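Local atomic coordinates of mandelate racemase / muconate lactonizing enzyme, C-terminal domain protein (Pseudovibrio sp. JE062, PDB entry 4JHM), a protein that is of unknown function but belongs to the mandelate racemase and muconate lactonizing enzyme family, pairing an enolase-type N-terminal domain with a TIM-barrel-like C-terminal domain. Residues Ser9-Tyr14 / Gly76-Asn81; Glu68-Ile73 / Ser105-Ala110. All coordinates share one frame; numbering follows the deposited sequence.

Contact 1: Ser9-Tyr14 / Gly76-Asn81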
ATOM      1  N   SER A   9      35.851  28.155  28.615  1.00 92.58           N
ATOM      2  CA  SER A   9      36.636  29.301  29.070  1.00 96.82           C
ATOM      3  C   SER A   9      36.884  30.298  27.935  1.00 98.82           C
ATOM      4  O   SER A   9      36.938  31.509  28.157  1.00 96.43           O
ATOM      5  CB  SER A   9      37.969  28.801  29.645  1.00 96.98           C
ATOM      6  OG  SER A   9      38.938  29.829  29.732  1.00100.28           O
ATOM      7  N   ARG A  10      37.007  29.777  26.716  1.00 99.77           N
ATOM      8  CA  ARG A  10      37.462  30.560  25.574  1.00 99.65           C
ATOM      9  C   ARG A  10      37.262  29.757  24.286  1.00 98.60           C
ATOM     10  O   ARG A  10      37.328  28.527  24.301  1.00 97.15           O
ATOM     11  CB  ARG A  10      38.943  30.907  25.772  1.00100.19           C
ATOM     12  CG  ARG A  10      39.694  31.366  24.530  1.00 99.62           C
ATOM     13  CD  ARG A  10      41.200  31.273  24.750  1.00 98.67           C
ATOM     14  NE  ARG A  10      41.976  31.740  23.602  1.00 96.23           N
ATOM     15  CZ  ARG A  10      42.615  32.907  23.550  1.00101.41           C
ATOM     16  NH1 ARG A  10      42.584  33.739  24.585  1.00103.53           N
ATOM     17  NH2 ARG A  10      43.292  33.244  22.461  1.00101.44           N
ATOM     18  N   VAL A  11      37.006  30.446  23.177  1.00 98.14           N
ATOM     19  CA  VAL A  11      36.912  29.770  21.879  1.00 96.90           C
ATOM     20  C   VAL A  11      37.654  30.539  20.783  1.00 91.48           C
ATOM     21  O   VAL A  11      37.665  31.769  20.770  1.00 90.12           O
ATOM     22  CB  VAL A  11      35.446  29.530  21.453  1.00 99.03           C
ATOM     23  CG1 VAL A  11      34.607  29.093  22.648  1.00101.17           C
ATOM     24  CG2 VAL A  11      34.851  30.771  20.811  1.00101.55           C
ATOM     25  N   GLU A  12      38.286  29.799  19.877  1.00 87.79           N
ATOM     26  CA  GLU A  12      39.008  30.388  18.753  1.00 87.28           C
ATOM     27  C   GLU A  12      38.495  29.811  17.441  1.00 83.78           C
ATOM     28  O   GLU A  12      38.398  28.592  17.288  1.00 84.99           O
ATOM     29  CB  GLU A  12      40.503  30.104  18.869  1.00 90.65           C
ATOM     30  CG  GLU A  12      41.198  30.828  20.007  1.00 94.84           C
ATOM     31  CD  GLU A  12      42.657  30.440  20.135  1.00 96.15           C
ATOM     32  OE1 GLU A  12      43.060  29.419  19.537  1.00 95.65           O
ATOM     33  OE2 GLU A  12      43.397  31.151  20.842  1.00 99.42           O
ATOM     34  N   LEU A  13      38.172  30.683  16.494  1.00 77.90           N
ATOM     35  CA  LEU A  13      37.703  30.239  15.191  1.00 74.03           C
ATOM     36  C   LEU A  13      38.772  30.478  14.141  1.00 72.33           C
ATOM     37  O   LEU A  13      39.405  31.528  14.128  1.00 71.88           O
ATOM     38  CB  LEU A  13      36.428  30.981  14.802  1.00 76.07           C
ATOM     39  CG  LEU A  13      35.276  30.906  15.804  1.00 75.51           C
ATOM     40  CD1 LEU A  13      34.009  31.474  15.181  1.00 72.47           C
ATOM     41  CD2 LEU A  13      35.066  29.475  16.274  1.00 75.23           C
ATOM     42  N   TYR A  14      38.969  29.499  13.261  1.00 72.99           N
ATOM     43  CA  TYR A  14      39.956  29.619  12.193  1.00 74.56           C
ATOM     44  C   TYR A  14      39.402  29.164  10.847  1.00 75.39           C
ATOM     45  O   TYR A  14      38.555  28.272  10.770  1.00 78.24           O
ATOM     46  CB  TYR A  14      41.204  28.806  12.528  1.00 75.37           C
ATOM     47  CG  TYR A  14      41.931  29.300  13.748  1.00 77.28           C
ATOM     48  CD1 TYR A  14      42.811  30.367  13.668  1.00 82.64           C
ATOM     49  CD2 TYR A  14      41.735  28.703  14.985  1.00 80.15           C
ATOM     50  CE1 TYR A  14      43.476  30.829  14.786  1.00 87.67           C
ATOM     51  CE2 TYR A  14      42.398  29.156  16.111  1.00 84.24           C
ATOM     52  CZ  TYR A  14      43.266  30.219  16.003  1.00 85.20           C
ATOM     53  OH  TYR A  14      43.926  30.676  17.114  1.00 88.96           O
ATOM     54  N   GLY A  76      27.601  32.442  22.799  1.00 86.98           N
ATOM     55  CA  GLY A  76      26.763  31.865  23.846  1.00 89.37           C
ATOM     56  C   GLY A  76      27.351  30.621  24.491  1.00 92.76           C
ATOM     57  O   GLY A  76      26.837  30.145  25.504  1.00 99.21           O
ATOM     58  N   LEU A  77      28.428  30.093  23.915  1.00 90.01           N
ATOM     59  CA  LEU A  77      29.075  28.900  24.459  1.00 87.97           C
ATOM     60  C   LEU A  77      29.713  29.194  25.811  1.00 87.53           C
ATOM     61  O   LEU A  77      29.612  28.393  26.739  1.00 91.35           O
ATOM     62  CB  LEU A  77      30.124  28.355  23.484  1.00 88.00           C
ATOM     63  CG  LEU A  77      29.576  27.804  22.162  1.00 89.97           C
ATOM     64  CD1 LEU A  77      30.710  27.394  21.232  1.00 90.13           C
ATOM     65  CD2 LEU A  77      28.631  26.633  22.400  1.00 87.65           C
ATOM     66  N   ILE A  78      30.372  30.344  25.916  1.00 87.65           N
ATOM     67  CA  ILE A  78      30.954  30.790  27.179  1.00 86.29           C
ATOM     68  C   ILE A  78      29.949  30.579  28.307  1.00 87.34           C
ATOM     69  O   ILE A  78      28.934  31.271  28.380  1.00 88.32           O
ATOM     70  CB  ILE A  78      31.340  32.281  27.111  1.00 85.90           C
ATOM     71  CG1 ILE A  78      32.706  32.452  26.441  1.00 85.75           C
ATOM     72  CG2 ILE A  78      31.363  32.898  28.498  1.00 88.34           C
ATOM     73  CD1 ILE A  78      32.699  32.203  24.952  1.00 84.30           C
ATOM     74  N   GLY A  79      30.228  29.612  29.177  1.00 90.25           N
ATOM     75  CA  GLY A  79      29.329  29.286  30.285  1.00 90.36           C
ATOM     76  C   GLY A  79      28.854  27.841  30.276  1.00 88.13           C
ATOM     77  O   GLY A  79      28.681  27.231  31.326  1.00 87.46           O
ATOM     78  N   LYS A  80      28.648  27.288  29.086  1.00 89.97           N
ATOM     79  CA  LYS A  80      28.095  25.940  28.958  1.00 91.04           C
ATOM     80  C   LYS A  80      29.120  24.876  29.362  1.00 87.00           C
ATOM     81  O   LYS A  80      30.323  25.142  29.413  1.00 85.05           O
ATOM     82  CB  LYS A  80      27.594  25.697  27.523  1.00 85.83           C
ATOM     83  N   ASN A  81      28.628  23.677  29.663  1.00 83.89           N
ATOM     84  CA  ASN A  81      29.484  22.554  30.022  1.00 85.97           C
ATOM     85  C   ASN A  81      29.654  21.608  28.838  1.00 82.26           C
ATOM     86  O   ASN A  81      28.715  20.922  28.449  1.00 80.17           O
ATOM     87  CB  ASN A  81      28.899  21.800  31.218  1.00 90.38           C
ATOM     88  CG  ASN A  81      29.793  20.669  31.696  1.00 93.88           C
ATOM     89  OD1 ASN A  81      30.730  20.262  31.008  1.00 97.93           O
ATOM     90  ND2 ASN A  81      29.505  20.153  32.881  1.00 95.24           N
TER

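Contact 2: Glu68-Ile73 / Ser105-Ala110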
ATOM      1  N   GLU A  68      31.947  32.606   9.530  1.00 73.81           N
ATOM      2  CA  GLU A  68      31.132  33.770   9.854  1.00 74.62           C
ATOM      3  C   GLU A  68      29.784  33.344  10.427  1.00 70.43           C
ATOM      4  O   GLU A  68      29.142  34.098  11.155  1.00 68.02           O
ATOM      5  CB  GLU A  68      30.940  34.643   8.613  1.00 78.22           C
ATOM      6  CG  GLU A  68      30.780  36.122   8.918  1.00 83.10           C
ATOM      7  CD  GLU A  68      31.887  36.678   9.811  1.00 84.33           C
ATOM      8  OE1 GLU A  68      33.080  36.443   9.524  1.00 82.84           O
ATOM      9  OE2 GLU A  68      31.563  37.367  10.799  1.00 86.72           O
ATOM     10  N   SER A  69      29.363  32.131  10.082  1.00 72.02           N
ATOM     11  CA  SER A  69      28.185  31.520  10.683  1.00 68.15           C
ATOM     12  C   SER A  69      28.509  31.131  12.115  1.00 68.17           C
ATOM     13  O   SER A  69      27.718  31.358  13.025  1.00 70.32           O
ATOM     14  CB  SER A  69      27.771  30.278   9.895  1.00 64.04           C
ATOM     15  OG  SER A  69      26.786  29.537  10.595  1.00 64.87           O
ATOM     16  N   LEU A  70      29.687  30.548  12.299  1.00 69.94           N
ATOM     17  CA  LEU A  70      30.175  30.163  13.615  1.00 69.24           C
ATOM     18  C   LEU A  70      30.303  31.366  14.537  1.00 71.14           C
ATOM     19  O   LEU A  70      30.070  31.262  15.742  1.00 72.91           O
ATOM     20  CB  LEU A  70      31.529  29.462  13.488  1.00 67.16           C
ATOM     21  CG  LEU A  70      31.455  27.958  13.220  1.00 64.53           C
ATOM     22  CD1 LEU A  70      32.700  27.468  12.500  1.00 63.81           C
ATOM     23  CD2 LEU A  70      31.249  27.202  14.524  1.00 64.77           C
ATOM     24  N   ARG A  71      30.673  32.507  13.968  1.00 73.63           N
ATOM     25  CA  ARG A  71      30.826  33.732  14.747  1.00 80.55           C
ATOM     26  C   ARG A  71      29.557  34.085  15.515  1.00 79.91           C
ATOM     27  O   ARG A  71      29.622  34.542  16.651  1.00 81.40           O
ATOM     28  CB  ARG A  71      31.193  34.903  13.834  1.00 84.62           C
ATOM     29  CG  ARG A  71      31.266  36.242  14.556  1.00 90.59           C
ATOM     30  CD  ARG A  71      31.740  37.349  13.628  1.00 92.90           C
ATOM     31  NE  ARG A  71      32.396  38.430  14.358  1.00 94.88           N
ATOM     32  CZ  ARG A  71      31.799  39.556  14.733  1.00 98.00           C
ATOM     33  NH1 ARG A  71      30.521  39.767  14.446  1.00 95.43           N
ATOM     34  NH2 ARG A  71      32.489  40.478  15.396  1.00101.83           N
ATOM     35  N   THR A  72      28.406  33.882  14.882  1.00 77.41           N
ATOM     36  CA  THR A  72      27.134  34.288  15.460  1.00 75.58           C
ATOM     37  C   THR A  72      26.625  33.264  16.472  1.00 75.01           C
ATOM     38  O   THR A  72      25.745  33.561  17.279  1.00 73.73           O
ATOM     39  CB  THR A  72      26.073  34.507  14.360  1.00 75.68           C
ATOM     40  OG1 THR A  72      25.783  33.270  13.699  1.00 73.74           O
ATOM     41  CG2 THR A  72      26.573  35.511  13.338  1.00 76.21           C
ATOM     42  N   ILE A  73      27.193  32.064  16.432  1.00 75.82           N
ATOM     43  CA  ILE A  73      26.742  30.965  17.277  1.00 76.70           C
ATOM     44  C   ILE A  73      27.490  30.898  18.606  1.00 79.44           C
ATOM     45  O   ILE A  73      26.877  30.755  19.666  1.00 77.21           O
ATOM     46  CB  ILE A  73      26.948  29.617  16.567  1.00 74.29           C
ATOM     47  CG1 ILE A  73      25.982  29.478  15.389  1.00 73.51           C
ATOM     48  CG2 ILE A  73      26.750  28.467  17.540  1.00 75.99           C
ATOM     49  CD1 ILE A  73      26.259  28.268  14.523  1.00 73.55           C
ATOM     50  N   SER A 105      28.522  21.413  13.424  1.00 71.54           N
ATOM     51  CA  SER A 105      29.149  20.109  13.634  1.00 68.80           C
ATOM     52  C   SER A 105      30.486  20.184  14.373  1.00 71.37           C
ATOM     53  O   SER A 105      30.755  19.362  15.244  1.00 78.95           O
ATOM     54  CB  SER A 105      29.329  19.381  12.299  1.00 66.66           C
ATOM     55  OG  SER A 105      28.071  19.004  11.755  1.00 63.14           O
ATOM     56  N   PRO A 106      31.331  21.169  14.036  1.00 73.05           N
ATOM     57  CA  PRO A 106      32.634  21.250  14.706  1.00 72.87           C
ATOM     58  C   PRO A 106      32.545  21.546  16.209  1.00 71.74           C
ATOM     59  O   PRO A 106      33.402  21.109  16.975  1.00 65.87           O
ATOM     60  CB  PRO A 106      33.339  22.403  13.980  1.00 74.11           C
ATOM     61  CG  PRO A 106      32.586  22.602  12.708  1.00 72.76           C
ATOM     62  CD  PRO A 106      31.173  22.207  13.007  1.00 73.63           C
ATOM     63  N   ILE A 107      31.519  22.282  16.624  1.00 71.86           N
ATOM     64  CA  ILE A 107      31.371  22.630  18.032  1.00 75.44           C
ATOM     65  C   ILE A 107      30.994  21.388  18.830  1.00 75.17           C
ATOM     66  O   ILE A 107      31.583  21.112  19.869  1.00 74.73           O
ATOM     67  CB  ILE A 107      30.304  23.724  18.250  1.00 76.39           C
ATOM     68  CG1 ILE A 107      30.620  24.959  17.399  1.00 76.96           C
ATOM     69  CG2 ILE A 107      30.224  24.104  19.722  1.00 73.10           C
ATOM     70  CD1 ILE A 107      29.440  25.884  17.194  1.00 74.53           C
ATOM     71  N   ASP A 108      30.012  20.636  18.347  1.00 76.59           N
ATOM     72  CA  ASP A 108      29.631  19.390  19.006  1.00 77.34           C
ATOM     73  C   ASP A 108      30.838  18.464  19.076  1.00 77.61           C
ATOM     74  O   ASP A 108      31.131  17.877  20.119  1.00 77.32           O
ATOM     75  CB  ASP A 108      28.485  18.708  18.253  1.00 73.52           C
ATOM     76  CG  ASP A 108      28.241  17.281  18.723  1.00 73.96           C
ATOM     77  OD1 ASP A 108      28.992  16.375  18.297  1.00 68.83           O
ATOM     78  OD2 ASP A 108      27.289  17.064  19.507  1.00 71.69           O
ATOM     79  N   ILE A 109      31.542  18.352  17.957  1.00 75.66           N
ATOM     80  CA  ILE A 109      32.688  17.466  17.851  1.00 76.29           C
ATOM     81  C   ILE A 109      33.765  17.849  18.859  1.00 78.02           C
ATOM     82  O   ILE A 109      34.347  16.987  19.520  1.00 79.22           O
ATOM     83  CB  ILE A 109      33.267  17.494  16.424  1.00 76.86           C
ATOM     84  CG1 ILE A 109      32.315  16.780  15.461  1.00 74.71           C
ATOM     85  CG2 ILE A 109      34.636  16.829  16.386  1.00 82.10           C
ATOM     86  CD1 ILE A 109      32.551  17.109  14.004  1.00 76.36           C
ATOM     87  N   ALA A 110      34.012  19.148  18.979  1.00 77.68           N
ATOM     88  CA  ALA A 110      35.025  19.658  19.893  1.00 78.05           C
ATOM     89  C   ALA A 110      34.697  19.328  21.351  1.00 81.32           C
ATOM     90  O   ALA A 110      35.593  19.229  22.189  1.00 86.02           O
ATOM     91  CB  ALA A 110      35.180  21.159  19.714  1.00 77.38           C
TER

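Contact 1: Ser9-Tyr14 / Gly76-Asn81
Val11 meets the loop 76-81 through a single methyl, CG1, which touches one methyl from each of two neighbouring residues. Val11 CG1 lies 4.3 Å from Ile78 CD1, and the same CG1 is 4.5 Å from Leu77 CD1. The two loop residues get there differently. The CB of Leu77 already points to the strand, and CD1 makes the contact, whereas Ile78 depends on its longer branch: the turn about the CB-CG1 bond (chi2 72°) swings CD1 to the valine. A compact beta-branched residue suits the extended strand at Val11, while leucine and isoleucine supply the reach from the loop.

The loop is shaped by a beta turn resembling type II, with Gly79 some way from the ideal angles, closed by Lys80 N on Leu77 O (2.8 Å). Gly79 takes the positive phi of that turn, where a CB would press on the preceding carbonyl. Further out, Val11 also packs on Leu42, Phe375 and Val74, and Leu77 on Leu88 and Trp91 of helix 85-92.

Alternation along the strand sends Arg10, Glu12 and Tyr14 to the other face. There Arg10 NH2 forms a salt bridge to Glu12 OE2 at 2.6 Å. The bond is fairly straight (158°), lies nearly in the guanidinium plane and uses the anti lone pair of the oxygen; Arg10 NE adds a weak bond to OE2. Tyr14 OH gives a weak bond to Glu12 OE1 (2.9 Å), with that oxygen at the ring edge. Arg10 NH1 has a second acidic partner in Glu376.

The strand is thus two-faced. Between the segments there is neither a hydrogen bond nor a salt bridge, so what joins them is loose, non-directional apolar packing, while the ionic network lies across the sheet from it.

Contact 2: Glu68-Ile73 / Ser105-Ala110
Leu70 and Ile73 meet Ile107 without a flat group between them: no aromatic, amide or guanidinium face or edge takes part in the touching, which is all between branched aliphatic chains. Ile107 does the reaching. Its CG1 stands beside the backbone N (chi1 -55°) and the chain runs on extended to CD1, which touches Leu70 CD2 at 3.5 Å and Ile73 CG2 at 3.7 Å. Leu70 and Ile107 run alongside each other with their ends pointing opposite ways, which brings Leu70 CD2 against Ile107 CG1 as well.

These helices, 65-73 and 100-119, belong to the alpha-plus-beta N-terminal domain of the enolase superfamily and pack on its antiparallel sheet, where Leu70 and Pro106 both rest on Val40. Proline has no N-H to give to the preceding turn, in keeping with the kink there.

Thr72 OG1 donates to Ser69 O at 2.8 Å, a carbonyl that also receives Thr72 N, so the threonine hydroxyl is satisfied within its own helix. Asp108 binds Asn89 and Thr280. On the side toward the second subunit, Arg71 makes a cation-pi contact with Phe61 of that subunit, and Thr72 O accepts from its Asn60.

In the fold
Along the chain the segments alternate: strand 9-14, helix segment 68-73, loop 76-81, then helix segment 105-110. The two contacts are therefore interlocked, with their centres about 10 Å apart. They also touch directly: Leu13 CD1 packs on Leu70 CB at 3.6 Å, and Leu77 CD1 on Ile107 CG2 at 3.7 Å. Contact 1 joins the four-stranded antiparallel sheet to the loop that follows helix 65-73, and contact 2 joins that same helix to helix 100-119. Strand, loop and both helices thus share one apolar layer in the N-terminal domain. Contact 2 lies nearer the chain's centre; through Asp108 and Ile109 on Ile279, helix 100-119 also reaches the barrel-like C-terminal part, close to where the two parts meet.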